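Local atomic coordinates of DUF4785 domain-containing protein (Legionella pneumophila subsp. pneumophila, PDB entry 4KH9), a protein that is of unknown function but binds calcium ions and is built from three domains, the last two related to immunoglobulin-like E-set folds. Residues Leu281-Tyr295 and Ala319-Phe333. Numbering follows the deposited sequence.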
# COMPACT_ATOMS: atom_id res chain seq x y z
N LEU A 281 5.82 38.83 8.59
CA LEU A 281 6.79 37.85 8.07
C LEU A 281 6.24 37.19 6.83
O LEU A 281 5.39 36.30 6.91
CB LEU A 281 7.11 36.81 9.15
CG LEU A 281 8.43 36.04 9.05
CD1 LEU A 281 9.60 36.92 8.55
CD2 LEU A 281 8.76 35.40 10.37
N THR A 282 6.69 37.67 5.65
CA THR A 282 6.19 37.20 4.37
C THR A 282 7.33 36.67 3.53
O THR A 282 8.40 37.28 3.45
CB THR A 282 5.42 38.34 3.66
OG1 THR A 282 4.40 38.82 4.53
CG2 THR A 282 4.75 37.89 2.39
N PHE A 283 7.07 35.51 2.90
CA PHE A 283 8.04 34.84 2.04
C PHE A 283 7.46 34.66 0.67
O PHE A 283 6.25 34.61 0.52
CB PHE A 283 8.44 33.47 2.62
CG PHE A 283 9.01 33.53 4.02
CD1 PHE A 283 8.17 33.51 5.13
CD2 PHE A 283 10.38 33.65 4.22
CE1 PHE A 283 8.70 33.64 6.41
CE2 PHE A 283 10.91 33.76 5.51
CZ PHE A 283 10.06 33.75 6.59
N VAL A 284 8.34 34.58 -0.34
CA VAL A 284 7.96 34.36 -1.73
C VAL A 284 8.76 33.16 -2.27
O VAL A 284 9.97 33.07 -2.05
CB VAL A 284 8.08 35.60 -2.66
CG1 VAL A 284 6.95 36.59 -2.41
CG2 VAL A 284 9.44 36.28 -2.55
N VAL A 285 8.08 32.24 -2.94
CA VAL A 285 8.72 31.05 -3.51
C VAL A 285 8.42 30.98 -4.99
O VAL A 285 7.25 31.11 -5.37
CB VAL A 285 8.29 29.72 -2.81
CG1 VAL A 285 9.24 28.56 -3.16
CG2 VAL A 285 8.21 29.87 -1.30
N THR A 286 9.44 30.70 -5.82
CA THR A 286 9.25 30.50 -7.26
C THR A 286 8.80 29.03 -7.45
O THR A 286 9.30 28.12 -6.78
CB THR A 286 10.52 30.87 -8.04
OG1 THR A 286 10.74 32.28 -7.93
CG2 THR A 286 10.46 30.49 -9.50
N VAL A 287 7.84 28.81 -8.36
CA VAL A 287 7.28 27.49 -8.65
C VAL A 287 7.26 27.28 -10.17
O VAL A 287 6.81 28.15 -10.91
CB VAL A 287 5.84 27.32 -8.05
CG1 VAL A 287 5.33 25.88 -8.18
CG2 VAL A 287 5.75 27.79 -6.60
N ASP A 288 7.73 26.12 -10.63
CA ASP A 288 7.68 25.71 -12.03
C ASP A 288 6.54 24.67 -12.15
O ASP A 288 6.56 23.68 -11.44
CB ASP A 288 9.05 25.16 -12.51
CG ASP A 288 9.11 24.85 -14.00
OD1 ASP A 288 8.43 25.56 -14.79
OD2 ASP A 288 9.88 23.95 -14.39
N VAL A 289 5.50 24.98 -12.92
CA VAL A 289 4.30 24.13 -13.05
C VAL A 289 4.27 23.53 -14.46
O VAL A 289 4.43 24.27 -15.44
CB VAL A 289 3.00 24.94 -12.74
CG1 VAL A 289 1.75 24.11 -12.95
CG2 VAL A 289 3.02 25.54 -11.34
N ALA A 290 4.03 22.21 -14.56
CA ALA A 290 3.94 21.47 -15.83
C ALA A 290 2.49 21.24 -16.24
O ALA A 290 2.20 21.20 -17.44
CB ALA A 290 4.66 20.13 -15.70
N THR A 291 1.58 21.06 -15.25
CA THR A 291 0.16 20.77 -15.50
C THR A 291 -0.74 21.74 -14.72
O THR A 291 -0.54 21.92 -13.52
CB THR A 291 -0.15 19.31 -15.14
OG1 THR A 291 0.46 18.47 -16.11
CG2 THR A 291 -1.63 18.99 -15.09
N ALA A 292 -1.75 22.31 -15.41
CA ALA A 292 -2.75 23.21 -14.85
C ALA A 292 -3.53 22.48 -13.75
O ALA A 292 -4.12 21.42 -14.00
CB ALA A 292 -3.69 23.71 -15.96
N SER A 293 -3.45 22.98 -12.52
CA SER A 293 -4.12 22.33 -11.39
C SER A 293 -4.17 23.26 -10.21
O SER A 293 -3.65 24.37 -10.27
CB SER A 293 -3.37 21.04 -11.01
OG SER A 293 -4.10 20.24 -10.08
N ARG A 294 -4.76 22.78 -9.12
CA ARG A 294 -4.78 23.52 -7.86
C ARG A 294 -3.64 23.00 -7.00
O ARG A 294 -3.51 21.79 -6.76
CB ARG A 294 -6.13 23.40 -7.15
CG ARG A 294 -6.20 24.26 -5.90
CD ARG A 294 -7.57 24.20 -5.27
NE ARG A 294 -7.65 25.10 -4.12
CZ ARG A 294 -7.74 26.42 -4.19
NH1 ARG A 294 -7.73 27.04 -5.37
NH2 ARG A 294 -7.80 27.14 -3.08
N TYR A 295 -2.80 23.91 -6.54
CA TYR A 295 -1.64 23.57 -5.73
C TYR A 295 -1.66 24.31 -4.40
O TYR A 295 -2.14 25.45 -4.32
CB TYR A 295 -0.34 23.92 -6.48
CG TYR A 295 -0.14 23.15 -7.76
CD1 TYR A 295 0.52 21.93 -7.76
CD2 TYR A 295 -0.57 23.66 -8.97
CE1 TYR A 295 0.71 21.20 -8.94
CE2 TYR A 295 -0.37 22.95 -10.17
CZ TYR A 295 0.29 21.73 -10.14
OH TYR A 295 0.46 21.01 -11.30
N ALA A 319 -2.95 28.31 -1.18
CA ALA A 319 -3.57 27.44 -2.19
C ALA A 319 -4.15 28.28 -3.32
O ALA A 319 -4.88 29.24 -3.07
CB ALA A 319 -4.65 26.57 -1.55
N GLN A 320 -3.78 27.98 -4.56
CA GLN A 320 -4.27 28.70 -5.73
C GLN A 320 -4.24 27.81 -6.97
O GLN A 320 -3.64 26.74 -6.95
CB GLN A 320 -3.48 30.01 -5.99
CG GLN A 320 -1.97 29.91 -6.07
CD GLN A 320 -1.40 31.31 -6.04
OE1 GLN A 320 -1.01 31.82 -4.98
NE2 GLN A 320 -1.37 31.97 -7.18
N TRP A 321 -4.94 28.26 -8.03
CA TRP A 321 -4.95 27.59 -9.33
C TRP A 321 -3.74 28.05 -10.10
O TRP A 321 -3.52 29.27 -10.19
CB TRP A 321 -6.24 27.90 -10.10
CG TRP A 321 -6.24 27.31 -11.48
CD1 TRP A 321 -5.83 27.90 -12.64
CD2 TRP A 321 -6.64 25.97 -11.82
NE1 TRP A 321 -5.95 27.01 -13.69
CE2 TRP A 321 -6.44 25.82 -13.21
CE3 TRP A 321 -7.21 24.91 -11.09
CZ2 TRP A 321 -6.73 24.63 -13.88
CZ3 TRP A 321 -7.50 23.73 -11.75
CH2 TRP A 321 -7.28 23.60 -13.14
N LEU A 322 -2.94 27.10 -10.66
CA LEU A 322 -1.74 27.49 -11.41
C LEU A 322 -1.72 26.83 -12.79
O LEU A 322 -1.84 25.62 -12.90
CB LEU A 322 -0.44 27.14 -10.64
CG LEU A 322 -0.22 27.75 -9.24
CD1 LEU A 322 0.90 27.05 -8.50
CD2 LEU A 322 0.03 29.26 -9.31
N GLU A 323 -1.56 27.64 -13.83
CA GLU A 323 -1.43 27.15 -15.21
C GLU A 323 0.02 26.73 -15.44
O GLU A 323 0.89 27.18 -14.68
CB GLU A 323 -1.85 28.26 -16.21
CG GLU A 323 -3.34 28.55 -16.27
CD GLU A 323 -4.20 27.49 -16.93
OE1 GLU A 323 -3.70 26.78 -17.83
OE2 GLU A 323 -5.40 27.40 -16.57
N PRO A 324 0.35 25.93 -16.50
CA PRO A 324 1.77 25.60 -16.76
C PRO A 324 2.63 26.87 -16.90
O PRO A 324 2.17 27.87 -17.45
CB PRO A 324 1.72 24.82 -18.06
CG PRO A 324 0.34 24.26 -18.11
CD PRO A 324 -0.53 25.30 -17.52
N GLY A 325 3.83 26.84 -16.33
CA GLY A 325 4.77 27.97 -16.38
C GLY A 325 5.42 28.27 -15.04
O GLY A 325 5.35 27.46 -14.11
N LYS A 326 6.08 29.43 -14.95
CA LYS A 326 6.76 29.88 -13.74
C LYS A 326 5.86 30.85 -12.97
O LYS A 326 5.17 31.67 -13.58
CB LYS A 326 8.12 30.53 -14.04
CG LYS A 326 9.22 29.53 -14.38
CD LYS A 326 10.59 30.20 -14.63
CE LYS A 326 10.76 30.83 -16.00
NZ LYS A 326 12.05 31.57 -16.13
N HIS A 327 5.81 30.68 -11.63
CA HIS A 327 4.98 31.51 -10.75
C HIS A 327 5.70 31.86 -9.45
O HIS A 327 6.66 31.19 -9.08
CB HIS A 327 3.67 30.79 -10.39
CG HIS A 327 2.83 30.35 -11.54
ND1 HIS A 327 1.85 31.15 -12.06
CD2 HIS A 327 2.82 29.16 -12.19
CE1 HIS A 327 1.29 30.45 -13.03
NE2 HIS A 327 1.85 29.25 -13.16
N VAL A 328 5.24 32.92 -8.77
CA VAL A 328 5.78 33.33 -7.48
C VAL A 328 4.62 33.21 -6.48
O VAL A 328 3.57 33.85 -6.66
CB VAL A 328 6.45 34.73 -7.49
CG1 VAL A 328 7.01 35.08 -6.11
CG2 VAL A 328 7.56 34.81 -8.54
N LEU A 329 4.78 32.34 -5.48
CA LEU A 329 3.77 32.13 -4.44
C LEU A 329 4.22 32.81 -3.17
O LEU A 329 5.40 32.79 -2.85
CB LEU A 329 3.49 30.65 -4.20
CG LEU A 329 2.33 30.03 -4.97
CD1 LEU A 329 2.54 30.12 -6.50
CD2 LEU A 329 2.18 28.59 -4.59
N GLN A 330 3.28 33.44 -2.48
CA GLN A 330 3.54 34.19 -1.28
C GLN A 330 2.86 33.56 -0.07
O GLN A 330 1.73 33.13 -0.17
CB GLN A 330 3.00 35.61 -1.51
CG GLN A 330 3.63 36.66 -0.63
CD GLN A 330 2.93 37.98 -0.78
OE1 GLN A 330 2.15 38.38 0.09
NE2 GLN A 330 3.12 38.65 -1.92
N PHE A 331 3.55 33.49 1.07
CA PHE A 331 2.96 32.98 2.31
C PHE A 331 3.47 33.82 3.45
O PHE A 331 4.57 34.37 3.35
CB PHE A 331 3.21 31.47 2.53
CG PHE A 331 4.64 31.02 2.70
CD1 PHE A 331 5.43 30.71 1.60
CD2 PHE A 331 5.18 30.87 3.98
CE1 PHE A 331 6.74 30.27 1.77
CE2 PHE A 331 6.51 30.46 4.14
CZ PHE A 331 7.27 30.13 3.04
N THR A 332 2.65 33.97 4.50
CA THR A 332 2.90 34.84 5.63
C THR A 332 2.70 34.15 6.97
O THR A 332 1.84 33.29 7.09
CB THR A 332 1.91 36.05 5.55
OG1 THR A 332 1.89 36.60 4.24
CG2 THR A 332 2.22 37.16 6.56
N PHE A 333 3.44 34.60 7.98
CA PHE A 333 3.30 34.17 9.37
C PHE A 333 2.96 35.38 10.24
O PHE A 333 3.28 36.52 9.87
CB PHE A 333 4.56 33.46 9.90
CG PHE A 333 4.94 32.23 9.12
CD1 PHE A 333 4.24 31.04 9.26
CD2 PHE A 333 6.03 32.25 8.25
CE1 PHE A 333 4.63 29.89 8.57
CE2 PHE A 333 6.40 31.10 7.55
CZ PHE A 333 5.68 29.94 7.69
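F283 lays its CB over the face of the F331 ring, a CH-pi contact 3.8 Å from CB to the ring centroid. F331 reaches it because its CG stands between backbone N and carbonyl carbon (chi1 64°), which tips the ring back across the neighbouring strand; the two phenyl planes, 23° apart, are displaced with little mutual overlap. V285 CG2 meets the F331 edge 3.4 Å from CE1, and F283 CE1 meets the edge of F333 at CD2, the planes steeply inclined. Flat, wholly apolar rings suit this inward face, which continues through L329, V287 and V289. On the other face T282 CG2 rests on Q330 CG, which V284 CG1 also touches; T282 OG1 bonds P280 O and only weakly T332 OG1.

Antiparallel backbone bonds join 281-289 to 325-333. Beyond V289 both chains turn and pair again, shifted by one residue, as 293-295 with 319-322. At G325 (phi 135°) a CB would press on P324 O, which suits glycine. From the flanking strands, H327 NE2 donates to E323 O (2.7 Å) and Y295 OH to T291 O (2.6 Å), tying each strand to its bend. W321 lies face-on over the S293 backbone, its NE1 held by E323 OE2 (3.0 Å). R294, extended to NE, lays one guanidinium face over the A319-Q320 backbone, NH1 gripped by the carbonyls of S21 and E23.

Both chains thus cross between the two sheets of the C-terminal E-set beta sandwich: 281-289 lies between 268-278 and 325-333, 293-302 between 312-322 and 345-353, and L297, L349 and L351 meet the inward side chains.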